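Erythrocyte membrane protein 1 (Plasmodium falciparum, PDB 6S8T) probably binds host cell-surface receptors through domains such as this ICAM-1-binding DBLbeta domain, helping infected erythrocytes to adhere. Local coordinates at residues A27-A41 against Q247-Q259. Numbering follows the deposited sequence.
Sequences AQTEASKRGLAKLRA and QLREDWWEANRHQ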
ATOM      1  N   ALA A  27       5.633  14.270 -13.855  1.00 44.07           N
ATOM      2  CA  ALA A  27       4.497  13.673 -14.549  1.00 42.78           C
ATOM      3  C   ALA A  27       3.542  14.737 -15.071  1.00 44.59           C
ATOM      4  O   ALA A  27       2.965  14.577 -16.153  1.00 44.14           O
ATOM      5  CB  ALA A  27       3.760  12.706 -13.620  1.00 41.16           C
ATOM      6  N   GLN A  28       3.367  15.828 -14.320  1.00 49.03           N
ATOM      7  CA  GLN A  28       2.482  16.904 -14.754  1.00 54.11           C
ATOM      8  C   GLN A  28       2.994  17.554 -16.035  1.00 55.19           C
ATOM      9  O   GLN A  28       2.243  17.736 -17.000  1.00 54.43           O
ATOM     10  CB  GLN A  28       2.349  17.944 -13.638  1.00 60.28           C
ATOM     11  CG  GLN A  28       1.278  18.994 -13.872  1.00 67.86           C
ATOM     12  CD  GLN A  28      -0.071  18.584 -13.315  1.00 74.61           C
ATOM     13  OE1 GLN A  28      -1.101  19.162 -13.664  1.00 82.52           O
ATOM     14  NE2 GLN A  28      -0.071  17.585 -12.441  1.00 72.74           N
ATOM     15  N   THR A  29       4.282  17.902 -16.064  1.00 55.63           N
ATOM     16  CA  THR A  29       4.836  18.584 -17.227  1.00 58.49           C
ATOM     17  C   THR A  29       4.894  17.662 -18.440  1.00 55.30           C
ATOM     18  O   THR A  29       4.663  18.104 -19.573  1.00 57.64           O
ATOM     19  CB  THR A  29       6.225  19.135 -16.900  1.00 65.16           C
ATOM     20  OG1 THR A  29       7.113  18.053 -16.598  1.00 68.42           O
ATOM     21  CG2 THR A  29       6.154  20.070 -15.701  1.00 62.17           C
ATOM     22  N   GLU A  30       5.197  16.377 -18.229  1.00 50.25           N
ATOM     23  CA  GLU A  30       5.261  15.451 -19.355  1.00 52.74           C
ATOM     24  C   GLU A  30       3.881  15.188 -19.943  1.00 52.57           C
ATOM     25  O   GLU A  30       3.753  14.990 -21.158  1.00 51.27           O
ATOM     26  CB  GLU A  30       5.924  14.140 -18.930  1.00 55.29           C
ATOM     27  CG  GLU A  30       7.443  14.222 -18.830  1.00 67.28           C
ATOM     28  CD  GLU A  30       8.105  14.490 -20.173  1.00 79.05           C
ATOM     29  OE1 GLU A  30       7.743  13.817 -21.164  1.00 82.91           O
ATOM     30  OE2 GLU A  30       8.983  15.379 -20.243  1.00 83.61           O
ATOM     31  N   ALA A  31       2.839  15.191 -19.106  1.00 48.00           N
ATOM     32  CA  ALA A  31       1.480  15.064 -19.619  1.00 48.81           C
ATOM     33  C   ALA A  31       1.047  16.313 -20.380  1.00 53.86           C
ATOM     34  O   ALA A  31       0.262  16.213 -21.331  1.00 55.07           O
ATOM     35  CB  ALA A  31       0.512  14.770 -18.473  1.00 40.62           C
ATOM     36  N   SER A  32       1.547  17.489 -19.982  1.00 56.55           N
ATOM     37  CA  SER A  32       1.193  18.725 -20.677  1.00 59.17           C
ATOM     38  C   SER A  32       1.693  18.717 -22.115  1.00 62.51           C
ATOM     39  O   SER A  32       1.036  19.263 -23.009  1.00 64.76           O
ATOM     40  CB  SER A  32       1.760  19.936 -19.934  1.00 63.71           C
ATOM     41  OG  SER A  32       1.129  20.120 -18.680  1.00 69.78           O
ATOM     42  N   LYS A  33       2.859  18.115 -22.355  1.00 63.61           N
ATOM     43  CA  LYS A  33       3.389  18.033 -23.710  1.00 66.71           C
ATOM     44  C   LYS A  33       2.559  17.115 -24.598  1.00 65.62           C
ATOM     45  O   LYS A  33       2.693  17.172 -25.825  1.00 66.06           O
ATOM     46  CB  LYS A  33       4.841  17.552 -23.681  1.00 68.57           C
ATOM     47  CG  LYS A  33       5.786  18.468 -22.921  1.00 70.40           C
ATOM     48  CD  LYS A  33       7.179  17.866 -22.824  1.00 72.47           C
ATOM     49  CE  LYS A  33       8.100  18.746 -21.995  1.00 76.30           C
ATOM     50  NZ  LYS A  33       9.440  18.129 -21.796  1.00 79.53           N
ATOM     51  N   ARG A  34       1.713  16.282 -24.010  1.00 64.60           N
ATOM     52  CA  ARG A  34       0.856  15.361 -24.749  1.00 63.67           C
ATOM     53  C   ARG A  34      -0.596  15.809 -24.575  1.00 62.97           C
ATOM     54  O   ARG A  34      -0.867  17.001 -24.754  1.00 64.25           O
ATOM     55  CB  ARG A  34       1.153  13.933 -24.308  1.00 60.58           C
ATOM     56  CG  ARG A  34       2.535  13.451 -24.719  1.00 60.63           C
ATOM     57  CD  ARG A  34       2.896  12.127 -24.069  1.00 57.99           C
ATOM     58  NE  ARG A  34       2.876  12.207 -22.612  1.00 58.06           N
ATOM     59  CZ  ARG A  34       3.611  11.437 -21.816  1.00 59.20           C
ATOM     60  NH1 ARG A  34       3.531  11.569 -20.497  1.00 56.98           N
ATOM     61  NH2 ARG A  34       4.436  10.542 -22.341  1.00 59.96           N
ATOM     62  N   GLY A  35      -1.531  14.926 -24.232  1.00 61.34           N
ATOM     63  CA  GLY A  35      -2.929  15.307 -24.187  1.00 62.20           C
ATOM     64  C   GLY A  35      -3.540  15.350 -22.803  1.00 59.05           C
ATOM     65  O   GLY A  35      -4.648  14.848 -22.599  1.00 59.24           O
ATOM     66  N   LEU A  36      -2.831  15.957 -21.847  1.00 59.62           N
ATOM     67  CA  LEU A  36      -3.356  16.080 -20.490  1.00 54.86           C
ATOM     68  C   LEU A  36      -4.685  16.824 -20.470  1.00 60.33           C
ATOM     69  O   LEU A  36      -5.589  16.479 -19.700  1.00 60.01           O
ATOM     70  CB  LEU A  36      -2.335  16.792 -19.603  1.00 51.19           C
ATOM     71  CG  LEU A  36      -2.772  17.248 -18.210  1.00 49.67           C
ATOM     72  CD1 LEU A  36      -2.997  16.061 -17.295  1.00 40.44           C
ATOM     73  CD2 LEU A  36      -1.739  18.195 -17.621  1.00 51.35           C
ATOM     74  N   ALA A  37      -4.825  17.849 -21.314  1.00 69.82           N
ATOM     75  CA  ALA A  37      -6.051  18.639 -21.321  1.00 72.97           C
ATOM     76  C   ALA A  37      -7.223  17.864 -21.905  1.00 75.43           C
ATOM     77  O   ALA A  37      -8.364  18.043 -21.464  1.00 77.03           O
ATOM     78  CB  ALA A  37      -5.833  19.935 -22.098  1.00 79.78           C
ATOM     79  N   LYS A  38      -6.971  17.007 -22.893  1.00 69.33           N
ATOM     80  CA  LYS A  38      -8.034  16.209 -23.488  1.00 64.21           C
ATOM     81  C   LYS A  38      -8.461  15.039 -22.614  1.00 57.68           C
ATOM     82  O   LYS A  38      -9.435  14.360 -22.955  1.00 59.76           O
ATOM     83  CB  LYS A  38      -7.599  15.685 -24.860  1.00 63.74           C
ATOM     84  CG  LYS A  38      -7.399  16.764 -25.911  1.00 67.57           C
ATOM     85  CD  LYS A  38      -7.118  16.153 -27.275  1.00 71.74           C
ATOM     86  CE  LYS A  38      -6.965  17.226 -28.340  1.00 78.59           C
ATOM     87  NZ  LYS A  38      -6.781  16.643 -29.700  1.00 82.81           N
ATOM     88  N   LEU A  39      -7.767  14.785 -21.507  1.00 52.84           N
ATOM     89  CA  LEU A  39      -8.064  13.647 -20.649  1.00 49.07           C
ATOM     90  C   LEU A  39      -8.759  14.042 -19.352  1.00 45.10           C
ATOM     91  O   LEU A  39      -9.042  13.165 -18.526  1.00 42.49           O
ATOM     92  CB  LEU A  39      -6.774  12.874 -20.344  1.00 47.46           C
ATOM     93  CG  LEU A  39      -6.100  12.221 -21.558  1.00 47.77           C
ATOM     94  CD1 LEU A  39      -4.693  11.762 -21.226  1.00 46.49           C
ATOM     95  CD2 LEU A  39      -6.926  11.057 -22.073  1.00 47.37           C
ATOM     96  N   ARG A  40      -9.037  15.328 -19.148  1.00 47.54           N
ATOM     97  CA  ARG A  40      -9.811  15.765 -17.992  1.00 53.69           C
ATOM     98  C   ARG A  40     -11.242  15.253 -18.118  1.00 53.79           C
ATOM     99  O   ARG A  40     -11.934  15.563 -19.094  1.00 57.33           O
ATOM    100  CB  ARG A  40      -9.784  17.288 -17.881  1.00 62.70           C
ATOM    101  CG  ARG A  40      -8.418  17.856 -17.510  1.00 71.87           C
ATOM    102  CD  ARG A  40      -8.419  19.380 -17.458  1.00 80.73           C
ATOM    103  NE  ARG A  40      -8.423  19.986 -18.788  1.00 89.30           N
ATOM    104  CZ  ARG A  40      -9.504  20.475 -19.388  1.00 94.75           C
ATOM    105  NH1 ARG A  40     -10.681  20.438 -18.779  1.00 95.38           N
ATOM    106  NH2 ARG A  40      -9.408  21.005 -20.599  1.00 97.72           N
ATOM    107  N   ALA A  41     -11.683  14.471 -17.136  1.00 47.65           N
ATOM    108  CA  ALA A  41     -12.946  13.755 -17.219  1.00 50.56           C
ATOM    109  C   ALA A  41     -13.960  14.300 -16.220  1.00 53.71           C
ATOM    110  O   ALA A  41     -13.622  15.027 -15.282  1.00 55.23           O
ATOM    111  CB  ALA A  41     -12.737  12.256 -16.980  1.00 47.44           C
ATOM    112  N   GLN A 247       1.927   5.351 -21.328  1.00 41.30           N
ATOM    113  CA  GLN A 247       1.913   6.809 -21.244  1.00 40.89           C
ATOM    114  C   GLN A 247       0.491   7.355 -21.192  1.00 37.69           C
ATOM    115  O   GLN A 247       0.202   8.271 -20.413  1.00 40.09           O
ATOM    116  CB  GLN A 247       2.680   7.411 -22.425  1.00 42.12           C
ATOM    117  CG  GLN A 247       4.163   7.063 -22.445  1.00 44.80           C
ATOM    118  CD  GLN A 247       4.911   7.723 -23.591  1.00 54.84           C
ATOM    119  OE1 GLN A 247       5.969   8.320 -23.390  1.00 60.58           O
ATOM    120  NE2 GLN A 247       4.366   7.617 -24.801  1.00 54.98           N
ATOM    121  N   LEU A 248      -0.409   6.812 -22.015  1.00 42.30           N
ATOM    122  CA  LEU A 248      -1.794   7.275 -22.010  1.00 45.04           C
ATOM    123  C   LEU A 248      -2.459   7.050 -20.657  1.00 46.29           C
ATOM    124  O   LEU A 248      -3.293   7.858 -20.233  1.00 47.19           O
ATOM    125  CB  LEU A 248      -2.584   6.569 -23.112  1.00 50.99           C
ATOM    126  CG  LEU A 248      -4.022   7.040 -23.344  1.00 54.44           C
ATOM    127  CD1 LEU A 248      -4.039   8.476 -23.855  1.00 55.68           C
ATOM    128  CD2 LEU A 248      -4.747   6.113 -24.310  1.00 55.85           C
ATOM    129  N   ARG A 249      -2.104   5.966 -19.965  1.00 42.54           N
ATOM    130  CA  ARG A 249      -2.695   5.696 -18.659  1.00 39.80           C
ATOM    131  C   ARG A 249      -2.064   6.544 -17.559  1.00 39.29           C
ATOM    132  O   ARG A 249      -2.752   6.917 -16.602  1.00 33.61           O
ATOM    133  CB  ARG A 249      -2.571   4.207 -18.337  1.00 39.82           C
ATOM    134  CG  ARG A 249      -3.333   3.322 -19.313  1.00 40.79           C
ATOM    135  CD  ARG A 249      -2.859   1.880 -19.268  1.00 42.66           C
ATOM    136  NE  ARG A 249      -3.268   1.194 -18.049  1.00 38.84           N
ATOM    137  CZ  ARG A 249      -3.129  -0.114 -17.852  1.00 40.43           C
ATOM    138  NH1 ARG A 249      -2.589  -0.870 -18.800  1.00 39.04           N
ATOM    139  NH2 ARG A 249      -3.529  -0.666 -16.711  1.00 38.82           N
ATOM    140  N   GLU A 250      -0.767   6.857 -17.677  1.00 37.51           N
ATOM    141  CA  GLU A 250      -0.141   7.790 -16.745  1.00 34.61           C
ATOM    142  C   GLU A 250      -0.758   9.179 -16.860  1.00 37.38           C
ATOM    143  O   GLU A 250      -1.008   9.842 -15.846  1.00 39.19           O
ATOM    144  CB  GLU A 250       1.371   7.861 -16.993  1.00 33.42           C
ATOM    145  CG  GLU A 250       2.162   6.649 -16.509  1.00 33.94           C
ATOM    146  CD  GLU A 250       3.615   6.649 -16.981  1.00 41.92           C
ATOM    147  OE1 GLU A 250       3.982   7.498 -17.823  1.00 43.38           O
ATOM    148  OE2 GLU A 250       4.391   5.791 -16.507  1.00 44.77           O
ATOM    149  N   ASP A 251      -1.010   9.633 -18.092  1.00 35.34           N
ATOM    150  CA  ASP A 251      -1.562  10.970 -18.295  1.00 33.00           C
ATOM    151  C   ASP A 251      -3.012  11.053 -17.823  1.00 40.85           C
ATOM    152  O   ASP A 251      -3.415  12.055 -17.221  1.00 41.01           O
ATOM    153  CB  ASP A 251      -1.447  11.362 -19.767  1.00 37.48           C
ATOM    154  CG  ASP A 251       0.001  11.527 -20.224  1.00 39.72           C
ATOM    155  OD1 ASP A 251       0.919  11.403 -19.387  1.00 39.64           O
ATOM    156  OD2 ASP A 251       0.217  11.780 -21.426  1.00 42.72           O
ATOM    157  N   TRP A 252      -3.813  10.016 -18.093  1.00 31.83           N
ATOM    158  CA  TRP A 252      -5.190  10.005 -17.605  1.00 34.79           C
ATOM    159  C   TRP A 252      -5.231  10.090 -16.084  1.00 35.13           C
ATOM    160  O   TRP A 252      -6.084  10.782 -15.518  1.00 35.88           O
ATOM    161  CB  TRP A 252      -5.923   8.752 -18.087  1.00 35.89           C
ATOM    162  CG  TRP A 252      -7.397   8.746 -17.748  1.00 37.81           C
ATOM    163  CD1 TRP A 252      -8.422   9.182 -18.537  1.00 40.15           C
ATOM    164  CD2 TRP A 252      -8.000   8.287 -16.529  1.00 40.13           C
ATOM    165  NE1 TRP A 252      -9.624   9.019 -17.888  1.00 41.54           N
ATOM    166  CE2 TRP A 252      -9.392   8.472 -16.654  1.00 41.73           C
ATOM    167  CE3 TRP A 252      -7.498   7.737 -15.344  1.00 42.19           C
ATOM    168  CZ2 TRP A 252     -10.286   8.127 -15.641  1.00 42.88           C
ATOM    169  CZ3 TRP A 252      -8.389   7.394 -14.339  1.00 40.58           C
ATOM    170  CH2 TRP A 252      -9.766   7.593 -14.493  1.00 40.78           C
ATOM    171  N   TRP A 253      -4.314   9.399 -15.405  1.00 29.12           N
ATOM    172  CA  TRP A 253      -4.268   9.490 -13.951  1.00 31.72           C
ATOM    173  C   TRP A 253      -3.912  10.902 -13.497  1.00 37.68           C
ATOM    174  O   TRP A 253      -4.538  11.433 -12.571  1.00 36.60           O
ATOM    175  CB  TRP A 253      -3.279   8.467 -13.386  1.00 28.80           C
ATOM    176  CG  TRP A 253      -3.208   8.488 -11.889  1.00 33.45           C
ATOM    177  CD1 TRP A 253      -2.174   8.950 -11.121  1.00 37.29           C
ATOM    178  CD2 TRP A 253      -4.222   8.051 -10.972  1.00 30.93           C
ATOM    179  NE1 TRP A 253      -2.480   8.818  -9.787  1.00 36.65           N
ATOM    180  CE2 TRP A 253      -3.731   8.270  -9.670  1.00 31.03           C
ATOM    181  CE3 TRP A 253      -5.495   7.491 -11.129  1.00 34.60           C
ATOM    182  CZ2 TRP A 253      -4.468   7.950  -8.530  1.00 31.72           C
ATOM    183  CZ3 TRP A 253      -6.228   7.175  -9.994  1.00 33.65           C
ATOM    184  CH2 TRP A 253      -5.710   7.403  -8.713  1.00 30.00           C
ATOM    185  N   GLU A 254      -2.928  11.534 -14.151  1.00 29.43           N
ATOM    186  CA  GLU A 254      -2.547  12.898 -13.786  1.00 30.56           C
ATOM    187  C   GLU A 254      -3.708  13.868 -13.952  1.00 35.48           C
ATOM    188  O   GLU A 254      -3.857  14.813 -13.168  1.00 33.17           O
ATOM    189  CB  GLU A 254      -1.360  13.363 -14.631  1.00 40.65           C
ATOM    190  CG  GLU A 254      -0.041  12.739 -14.236  1.00 43.61           C
ATOM    191  CD  GLU A 254       0.313  13.029 -12.795  1.00 46.88           C
ATOM    192  OE1 GLU A 254       0.280  14.218 -12.400  1.00 44.73           O
ATOM    193  OE2 GLU A 254       0.605  12.064 -12.053  1.00 47.39           O
ATOM    194  N   ALA A 255      -4.532  13.658 -14.978  1.00 36.46           N
ATOM    195  CA  ALA A 255      -5.639  14.564 -15.250  1.00 37.70           C
ATOM    196  C   ALA A 255      -6.777  14.416 -14.246  1.00 40.75           C
ATOM    197  O   ALA A 255      -7.508  15.382 -14.005  1.00 45.35           O
ATOM    198  CB  ALA A 255      -6.164  14.332 -16.668  1.00 36.36           C
ATOM    199  N   ASN A 256      -6.944  13.233 -13.648  1.00 36.63           N
ATOM    200  CA  ASN A 256      -8.131  12.959 -12.845  1.00 40.66           C
ATOM    201  C   ASN A 256      -7.830  12.447 -11.439  1.00 38.17           C
ATOM    202  O   ASN A 256      -8.765  12.063 -10.729  1.00 38.52           O
ATOM    203  CB  ASN A 256      -9.037  11.952 -13.563  1.00 40.47           C
ATOM    204  CG  ASN A 256      -9.476  12.433 -14.930  1.00 44.56           C
ATOM    205  OD1 ASN A 256     -10.247  13.386 -15.048  1.00 49.81           O
ATOM    206  ND2 ASN A 256      -8.992  11.770 -15.976  1.00 43.60           N
ATOM    207  N   ARG A 257      -6.563  12.438 -11.011  1.00 36.32           N
ATOM    208  CA  ARG A 257      -6.238  11.873  -9.704  1.00 36.82           C
ATOM    209  C   ARG A 257      -6.893  12.649  -8.568  1.00 39.70           C
ATOM    210  O   ARG A 257      -7.245  12.059  -7.540  1.00 40.97           O
ATOM    211  CB  ARG A 257      -4.722  11.824  -9.503  1.00 35.00           C
ATOM    212  CG  ARG A 257      -4.043  13.181  -9.547  1.00 34.87           C
ATOM    213  CD  ARG A 257      -2.524  13.049  -9.579  1.00 35.07           C
ATOM    214  NE  ARG A 257      -1.974  12.547  -8.324  1.00 33.41           N
ATOM    215  CZ  ARG A 257      -1.629  13.323  -7.300  1.00 32.33           C
ATOM    216  NH1 ARG A 257      -1.782  14.639  -7.380  1.00 32.96           N
ATOM    217  NH2 ARG A 257      -1.134  12.786  -6.195  1.00 31.04           N
ATOM    218  N   HIS A 258      -7.077  13.963  -8.730  1.00 40.98           N
ATOM    219  CA  HIS A 258      -7.655  14.741  -7.641  1.00 47.10           C
ATOM    220  C   HIS A 258      -9.138  14.437  -7.458  1.00 44.50           C
ATOM    221  O   HIS A 258      -9.618  14.342  -6.323  1.00 43.96           O
ATOM    222  CB  HIS A 258      -7.459  16.236  -7.863  1.00 58.55           C
ATOM    223  CG  HIS A 258      -8.169  17.068  -6.844  1.00 75.56           C
ATOM    224  ND1 HIS A 258      -7.738  17.166  -5.538  1.00 79.37           N
ATOM    225  CD2 HIS A 258      -9.312  17.789  -6.918  1.00 82.32           C
ATOM    226  CE1 HIS A 258      -8.571  17.935  -4.859  1.00 82.70           C
ATOM    227  NE2 HIS A 258      -9.536  18.323  -5.673  1.00 83.65           N
ATOM    228  N   GLN A 259      -9.887  14.311  -8.557  1.00 42.22           N
ATOM    229  CA  GLN A 259     -11.300  13.959  -8.443  0.50 44.65           C
ATOM    230  C   GLN A 259     -11.480  12.584  -7.820  1.00 44.69           C
ATOM    231  O   GLN A 259     -12.511  12.316  -7.191  1.00 47.67           O
ATOM    232  CB  GLN A 259     -11.974  14.011  -9.814  0.50 44.51           C
ATOM    233  CG  GLN A 259     -12.104  15.409 -10.388  0.50 46.47           C
ATOM    234  CD  GLN A 259     -12.739  15.415 -11.765  0.50 48.91           C
ATOM    235  OE1 GLN A 259     -12.055  15.248 -12.776  0.50 49.56           O
ATOM    236  NE2 GLN A 259     -14.053  15.605 -11.812  0.50 51.68           N
TER
HETATM  237  O   HOH W   1       2.412  11.783 -16.982  1.00 53.78           O
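Asn256 reads the backbone of the loop that follows helix 16-32 with both ends of its amide. Asn256 ND2 donates to Leu39 O at 2.9 Å, while Ala41 N, lying in the carbonyl plane, donates to a lone pair of Asn256 OD1 at 2.8 Å. Further back along helix 246-268, Asp251 forms a salt bridge with Arg34: Arg34 NH1 lies 2.8 Å from Asp251 OD1, with the guanidinium and carboxylate planes turned 51° apart. A water donates to both Ala27 O and Asp251 OD1, bridging the segments. Between these polar sites Leu39 points its CD1 at Asp251 CB, 3.6 Å away, and Leu36 CD1 rests on Ala255 CB at 3.7 Å. Leu36 gets there because its CG stands anti to the backbone N (chi1 169°), which brings CD1 closer to helix 246-268.

In the second shell, Asn256 ND2 makes a weak hydrogen bond to Trp252 O and lies over one face of the Trp252 ring. Tyr235 hydrogen-bonds Asp251 OD2, and Ile138 of helix 137-163 packs on Leu39, Ala41 and Trp252. The contact thus fastens an N-terminal helix and its trailing loop across a helix of the Duffy-binding fold, and buried Asp251 is probably kept ionised by Arg34.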